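PDB 6GAQ: flavodoxin from Bacillus cereus, which binds flavin mononucleotide and probably serves as a low-potential electron donor to a number of redox enzymes. Local coordinates for residues Ile111-Leu116 against Ala121-Glu126; Val41-Glu46 against Ala50-Ala55. All coordinates share one frame; numbering follows the deposited sequence.

Interaction 1 of 2, residues Ile111-Leu116 against Ala121-Glu126; sequences IFEERL and AELVQE
A121 is tied to L116 by a backbone hydrogen bond that bridges the turn between helix 107-117 and strand 122-131. The amide N of A121 donates to O of L116 over 3.1 Å, with an N-H...O angle of 151°. The bond joins residues five apart, one more than the helical i to i+4 spacing, and holds A121 close to the C-terminal turn of the helix. The methyl group of A121 faces the helix as well: its CB lies 3.3 Å from O of L116, the same oxygen that takes the hydrogen bond, and packs 4.2 Å from CB of L116.

Two residues on, L123 also turns toward the helix. Its chi1 of -175° sets CG beside the carbonyl carbon and sends the isobutyl group to the aliphatic part of E113, and the two side chains run nearly perpendicular to each other. The branch atom CD2 of L123 makes the closest touch, 3.6 Å from CG of E113, while CD1 of L123 stays at 4.0 Å from the same carbon.

E126 starts out pointing away from the helix, but a bend at chi2 swings its carboxylate back to that of E113. OE2 of E126 comes to 3.2 Å from OE2 of E113, and the carboxylate planes are inclined 56° to each other. The two carboxylates may share a proton or have a raised pKa; E126 is also exposed to solvent, and a long, weak ion pair to K129 could offset part of the charge.

The contact lies in the second half of the right-handed beta-alpha-beta unit formed by strand 91-98, helix 107-117 and strand 122-131. Its inner side rests on strand 91-98, where V92 meets both L116 and A121 and V94 meets E113; L116 also reaches L61 of strand 58-63.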
loop_
_atom_site.group_PDB
_atom_site.type_symbol
_atom_site.label_atom_id
_atom_site.label_comp_id
_atom_site.label_asym_id
_atom_site.label_seq_id
_atom_site.Cartn_x
_atom_site.Cartn_y
_atom_site.Cartn_z
ATOM N N ILE A 111 -4.851 5.014 -7.989
ATOM C CA ILE A 111 -3.774 5.890 -8.443
ATOM C C ILE A 111 -2.425 5.195 -8.304
ATOM O O ILE A 111 -1.636 5.134 -9.254
ATOM C CB ILE A 111 -3.803 7.220 -7.668
ATOM C CG1 ILE A 111 -5.074 8.004 -8.001
ATOM C CG2 ILE A 111 -2.561 8.042 -7.975
ATOM C CD1 ILE A 111 -5.324 9.180 -7.083
ATOM N N PHE A 112 -2.142 4.658 -7.115
ATOM C CA PHE A 112 -0.857 4.006 -6.892
ATOM C C PHE A 112 -0.731 2.716 -7.690
ATOM O O PHE A 112 0.384 2.318 -8.049
ATOM C CB PHE A 112 -0.658 3.731 -5.402
ATOM C CG PHE A 112 -0.180 4.924 -4.629
ATOM C CD1 PHE A 112 1.126 5.369 -4.755
ATOM C CD2 PHE A 112 -1.035 5.606 -3.780
ATOM C CE1 PHE A 112 1.570 6.468 -4.047
ATOM C CE2 PHE A 112 -0.595 6.707 -3.070
ATOM C CZ PHE A 112 0.709 7.138 -3.204
ATOM N N GLU A 113 -1.851 2.050 -7.981
ATOM C CA GLU A 113 -1.790 0.829 -8.776
ATOM C C GLU A 113 -1.384 1.128 -10.213
ATOM O O GLU A 113 -0.586 0.392 -10.806
ATOM C CB GLU A 113 -3.133 0.105 -8.733
ATOM C CG GLU A 113 -3.184 -1.028 -7.724
ATOM C CD GLU A 113 -4.571 -1.613 -7.570
ATOM O OE1 GLU A 113 -5.135 -1.518 -6.462
ATOM O OE2 GLU A 113 -5.097 -2.171 -8.556
ATOM N N GLU A 114 -1.923 2.205 -10.790
ATOM C CA GLU A 114 -1.528 2.587 -12.142
ATOM C C GLU A 114 -0.069 3.017 -12.187
ATOM O O GLU A 114 0.662 2.653 -13.114
ATOM C CB GLU A 114 -2.429 3.710 -12.658
ATOM C CG GLU A 114 -3.893 3.333 -12.788
ATOM C CD GLU A 114 -4.787 4.545 -12.958
ATOM O OE1 GLU A 114 -4.273 5.680 -12.873
ATOM O OE2 GLU A 114 -6.003 4.364 -13.179
ATOM N N ARG A 115 0.372 3.787 -11.190
ATOM C CA ARG A 115 1.746 4.278 -11.184
ATOM C C ARG A 115 2.744 3.132 -11.077
ATOM O O ARG A 115 3.754 3.113 -11.791
ATOM C CB ARG A 115 1.941 5.274 -10.041
ATOM C CG ARG A 115 3.395 5.589 -9.723
ATOM C CD ARG A 115 4.091 6.278 -10.889
ATOM N NE ARG A 115 3.891 7.725 -10.878
ATOM C CZ ARG A 115 3.363 8.414 -11.885
ATOM N NH1 ARG A 115 2.979 7.789 -12.990
ATOM N NH2 ARG A 115 3.219 9.729 -11.789
ATOM N N LEU A 116 2.480 2.163 -10.198
ATOM C CA LEU A 116 3.392 1.032 -10.054
ATOM C C LEU A 116 3.455 0.209 -11.335
ATOM O O LEU A 116 4.536 -0.227 -11.749
ATOM C CB LEU A 116 2.969 0.161 -8.871
ATOM C CG LEU A 116 3.161 0.782 -7.486
ATOM C CD1 LEU A 116 2.788 -0.206 -6.391
ATOM C CD2 LEU A 116 4.590 1.271 -7.307
ATOM N N ALA A 121 6.356 -2.633 -12.466
ATOM C CA ALA A 121 6.134 -3.544 -11.354
ATOM C C ALA A 121 5.064 -4.574 -11.701
ATOM O O ALA A 121 4.121 -4.299 -12.448
ATOM C CB ALA A 121 5.726 -2.768 -10.102
ATOM N N GLU A 122 5.223 -5.778 -11.154
ATOM C CA GLU A 122 4.250 -6.852 -11.346
ATOM C C GLU A 122 3.189 -6.729 -10.259
ATOM O O GLU A 122 3.411 -7.123 -9.111
ATOM C CB GLU A 122 4.922 -8.219 -11.315
ATOM C CG GLU A 122 3.946 -9.376 -11.498
ATOM C CD GLU A 122 4.572 -10.731 -11.228
ATOM O OE1 GLU A 122 3.902 -11.756 -11.478
ATOM O OE2 GLU A 122 5.731 -10.773 -10.767
ATOM N N LEU A 123 2.036 -6.176 -10.620
ATOM C CA LEU A 123 0.916 -6.042 -9.695
ATOM C C LEU A 123 0.245 -7.401 -9.545
ATOM O O LEU A 123 -0.382 -7.898 -10.486
ATOM C CB LEU A 123 -0.063 -4.988 -10.201
ATOM C CG LEU A 123 -1.235 -4.640 -9.286
ATOM C CD1 LEU A 123 -0.732 -4.156 -7.937
ATOM C CD2 LEU A 123 -2.113 -3.593 -9.946
ATOM N N VAL A 124 0.369 -8.003 -8.362
ATOM C CA VAL A 124 -0.048 -9.390 -8.181
ATOM C C VAL A 124 -1.519 -9.550 -7.808
ATOM O O VAL A 124 -2.069 -10.648 -7.973
ATOM C CB VAL A 124 0.824 -10.084 -7.119
ATOM C CG1 VAL A 124 2.226 -10.327 -7.661
ATOM C CG2 VAL A 124 0.875 -9.254 -5.847
ATOM N N GLN A 125 -2.172 -8.500 -7.311
ATOM C CA GLN A 125 -3.567 -8.621 -6.909
ATOM C C GLN A 125 -4.194 -7.238 -6.812
ATOM O O GLN A 125 -3.500 -6.225 -6.696
ATOM C CB GLN A 125 -3.704 -9.368 -5.577
ATOM C CG GLN A 125 -2.925 -8.747 -4.430
ATOM C CD GLN A 125 -2.756 -9.701 -3.262
ATOM O OE1 GLN A 125 -2.333 -10.843 -3.435
ATOM N NE2 GLN A 125 -3.091 -9.235 -2.066
ATOM N N GLU A 126 -5.525 -7.220 -6.860
ATOM C CA GLU A 126 -6.274 -5.978 -6.741
ATOM C C GLU A 126 -6.120 -5.395 -5.341
ATOM O O GLU A 126 -5.927 -6.116 -4.359
ATOM C CB GLU A 126 -7.751 -6.217 -7.062
ATOM C CG GLU A 126 -8.616 -4.962 -7.099
ATOM C CD GLU A 126 -8.089 -3.911 -8.058
ATOM O OE1 GLU A 126 -7.634 -4.280 -9.161
ATOM O OE2 GLU A 126 -8.132 -2.713 -7.707
#

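Interaction 2 of 2, residues Val41-Glu46 against Ala50-Ala55; sequences VLQEME and AEELLA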
loop_
_atom_site.group_PDB
_atom_site.type_symbol
_atom_site.label_atom_id
_atom_site.label_comp_id
_atom_site.label_asym_id
_atom_site.label_seq_id
_atom_site.Cartn_x
_atom_site.Cartn_y
_atom_site.Cartn_z
ATOM N N VAL A 41 9.693 -4.604 6.353
ATOM C CA VAL A 41 10.020 -3.262 6.825
ATOM C C VAL A 41 8.782 -2.387 6.697
ATOM O O VAL A 41 8.061 -2.450 5.693
ATOM C CB VAL A 41 11.208 -2.669 6.039
ATOM C CG1 VAL A 41 11.453 -1.219 6.438
ATOM C CG2 VAL A 41 12.460 -3.504 6.262
ATOM N N LEU A 42 8.530 -1.570 7.719
ATOM C CA LEU A 42 7.346 -0.720 7.794
ATOM C C LEU A 42 7.794 0.734 7.858
ATOM O O LEU A 42 8.457 1.137 8.820
ATOM C CB LEU A 42 6.501 -1.087 9.017
ATOM C CG LEU A 42 5.109 -0.479 9.186
ATOM C CD1 LEU A 42 4.095 -1.210 8.320
ATOM C CD2 LEU A 42 4.699 -0.525 10.649
ATOM N N GLN A 43 7.430 1.518 6.844
ATOM C CA GLN A 43 7.898 2.892 6.730
ATOM C C GLN A 43 6.764 3.807 6.292
ATOM O O GLN A 43 5.816 3.377 5.631
ATOM C CB GLN A 43 9.054 3.014 5.726
ATOM C CG GLN A 43 10.387 2.492 6.226
ATOM C CD GLN A 43 11.539 2.885 5.320
ATOM O OE1 GLN A 43 11.343 3.541 4.297
ATOM N NE2 GLN A 43 12.748 2.482 5.691
ATOM N N GLU A 44 6.874 5.078 6.671
ATOM C CA GLU A 44 6.024 6.114 6.108
ATOM C C GLU A 44 6.605 6.586 4.780
ATOM O O GLU A 44 7.824 6.644 4.598
ATOM C CB GLU A 44 5.889 7.293 7.074
ATOM C CG GLU A 44 5.715 6.896 8.535
ATOM C CD GLU A 44 5.376 8.077 9.427
ATOM O OE1 GLU A 44 4.965 9.130 8.895
ATOM O OE2 GLU A 44 5.523 7.955 10.663
ATOM N N MET A 45 5.719 6.920 3.841
ATOM C CA MET A 45 6.161 7.274 2.498
ATOM C C MET A 45 6.524 8.745 2.351
ATOM O O MET A 45 7.175 9.112 1.367
ATOM C CB MET A 45 5.086 6.913 1.469
ATOM C CG MET A 45 3.764 7.631 1.660
ATOM S SD MET A 45 2.680 7.432 0.234
ATOM C CE MET A 45 2.888 5.686 -0.106
ATOM N N GLU A 46 6.118 9.592 3.291
ATOM C CA GLU A 46 6.520 10.988 3.255
ATOM C C GLU A 46 8.015 11.112 3.525
ATOM O O GLU A 46 8.584 10.383 4.342
ATOM C CB GLU A 46 5.717 11.798 4.277
ATOM C CG GLU A 46 6.272 13.186 4.590
ATOM C CD GLU A 46 7.376 13.158 5.628
ATOM O OE1 GLU A 46 7.410 12.215 6.448
ATOM O OE2 GLU A 46 8.231 14.062 5.597
ATOM N N ALA A 50 12.077 7.637 -3.236
ATOM C CA ALA A 50 11.519 6.457 -3.887
ATOM C C ALA A 50 12.579 5.486 -4.393
ATOM O O ALA A 50 12.223 4.385 -4.826
ATOM C CB ALA A 50 10.613 6.879 -5.046
ATOM N N GLU A 51 13.861 5.860 -4.352
ATOM C CA GLU A 51 14.921 4.949 -4.768
ATOM C C GLU A 51 15.018 3.723 -3.870
ATOM O O GLU A 51 15.525 2.684 -4.309
ATOM C CB GLU A 51 16.265 5.681 -4.779
ATOM C CG GLU A 51 16.506 6.543 -6.005
ATOM C CD GLU A 51 17.388 5.859 -7.031
ATOM O OE1 GLU A 51 17.409 6.311 -8.195
ATOM O OE2 GLU A 51 18.059 4.869 -6.672
ATOM N N GLU A 52 14.539 3.821 -2.628
ATOM C CA GLU A 52 14.719 2.753 -1.651
ATOM C C GLU A 52 13.980 1.473 -2.024
ATOM O O GLU A 52 14.317 0.406 -1.500
ATOM C CB GLU A 52 14.253 3.230 -0.273
ATOM C CG GLU A 52 14.982 4.463 0.242
ATOM C CD GLU A 52 14.293 5.085 1.443
ATOM O OE1 GLU A 52 13.983 6.294 1.394
ATOM O OE2 GLU A 52 14.058 4.363 2.436
ATOM N N LEU A 53 12.986 1.552 -2.913
ATOM C CA LEU A 53 12.143 0.397 -3.201
ATOM C C LEU A 53 12.886 -0.717 -3.926
ATOM O O LEU A 53 12.454 -1.872 -3.867
ATOM C CB LEU A 53 10.928 0.824 -4.030
ATOM C CG LEU A 53 9.677 1.314 -3.295
ATOM C CD1 LEU A 53 9.948 2.589 -2.509
ATOM C CD2 LEU A 53 8.540 1.526 -4.281
ATOM N N LEU A 54 13.992 -0.404 -4.602
ATOM C CA LEU A 54 14.670 -1.385 -5.441
ATOM C C LEU A 54 15.486 -2.397 -4.648
ATOM O O LEU A 54 15.940 -3.390 -5.228
ATOM C CB LEU A 54 15.563 -0.666 -6.447
ATOM C CG LEU A 54 14.852 0.462 -7.199
ATOM C CD1 LEU A 54 15.810 1.220 -8.105
ATOM C CD2 LEU A 54 13.687 -0.110 -7.989
ATOM N N ALA A 55 15.682 -2.179 -3.347
ATOM C CA ALA A 55 16.368 -3.165 -2.522
ATOM C C ALA A 55 15.474 -4.342 -2.158
ATOM O O ALA A 55 15.986 -5.380 -1.727
ATOM C CB ALA A 55 16.896 -2.510 -1.245
#
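Q43 and E52 meet at the edge of the flavodoxin-like fold, where strand 40-44 forms one edge of the five-stranded parallel sheet (strand order 2-1-3-4-5) and the chain sets out toward strand 58-63. It is a slight surface contact, with 49 Å² buried in all, made by the ends of two long side chains. OE2 of E52 is the E52 atom nearest the Q43 amide, 4.1 Å from its carbon CD. The amide and carboxylate planes are steeply inclined, 59° apart. The O and N of the Q43 amide may be exchanged in the model, and the closest modelled approach, 3.4 Å between OE1 of Q43 and OE2 of E52, carries that caution.

Both side chains leave their backbones toward the opposing segment. Each has CG anti to its own carbonyl carbon (chi1 -75° for Q43, -59° for E52) and an extended chain beyond it, which lets the pair span the gap between strand and loop. Behind Q43 stands the sheet itself: its backbone is hydrogen-bonded to I13 and Y15 of strand 11-16, while its side chain also touches M48 in the intervening loop.

E52 is carried by 3-10 turns through residues 50-55, whose internal bonds are weak, such as A55 N to E52 O at 3.5 Å. The inner side of these turns is seated by L53, which packs on L12 of strand 11-16, on M48 of the loop and on F78 of helix 73-81. At the start of the turns, the backbone N of A50 is hydrogen-bonded to OD2 of D81.

Running from the N terminus, the chain first closes interaction 2, where residues 50-55 come back on strand 40-44 across a three-residue gap before the path crosses to strand 58-63. Interaction 1 follows much later, closing the turn from helix 107-117 into strand 122-131. The two are in series, neither nested nor crossed, with centres about 16 Å apart. Each involves one of the outermost strands of the same parallel sheet, 40-44 in one and 122-131 in the other. Their segments nevertheless meet directly: CZ of F112 packs 4.0 Å from SD of M45, joining helix 107-117 to the loop that follows strand 40-44.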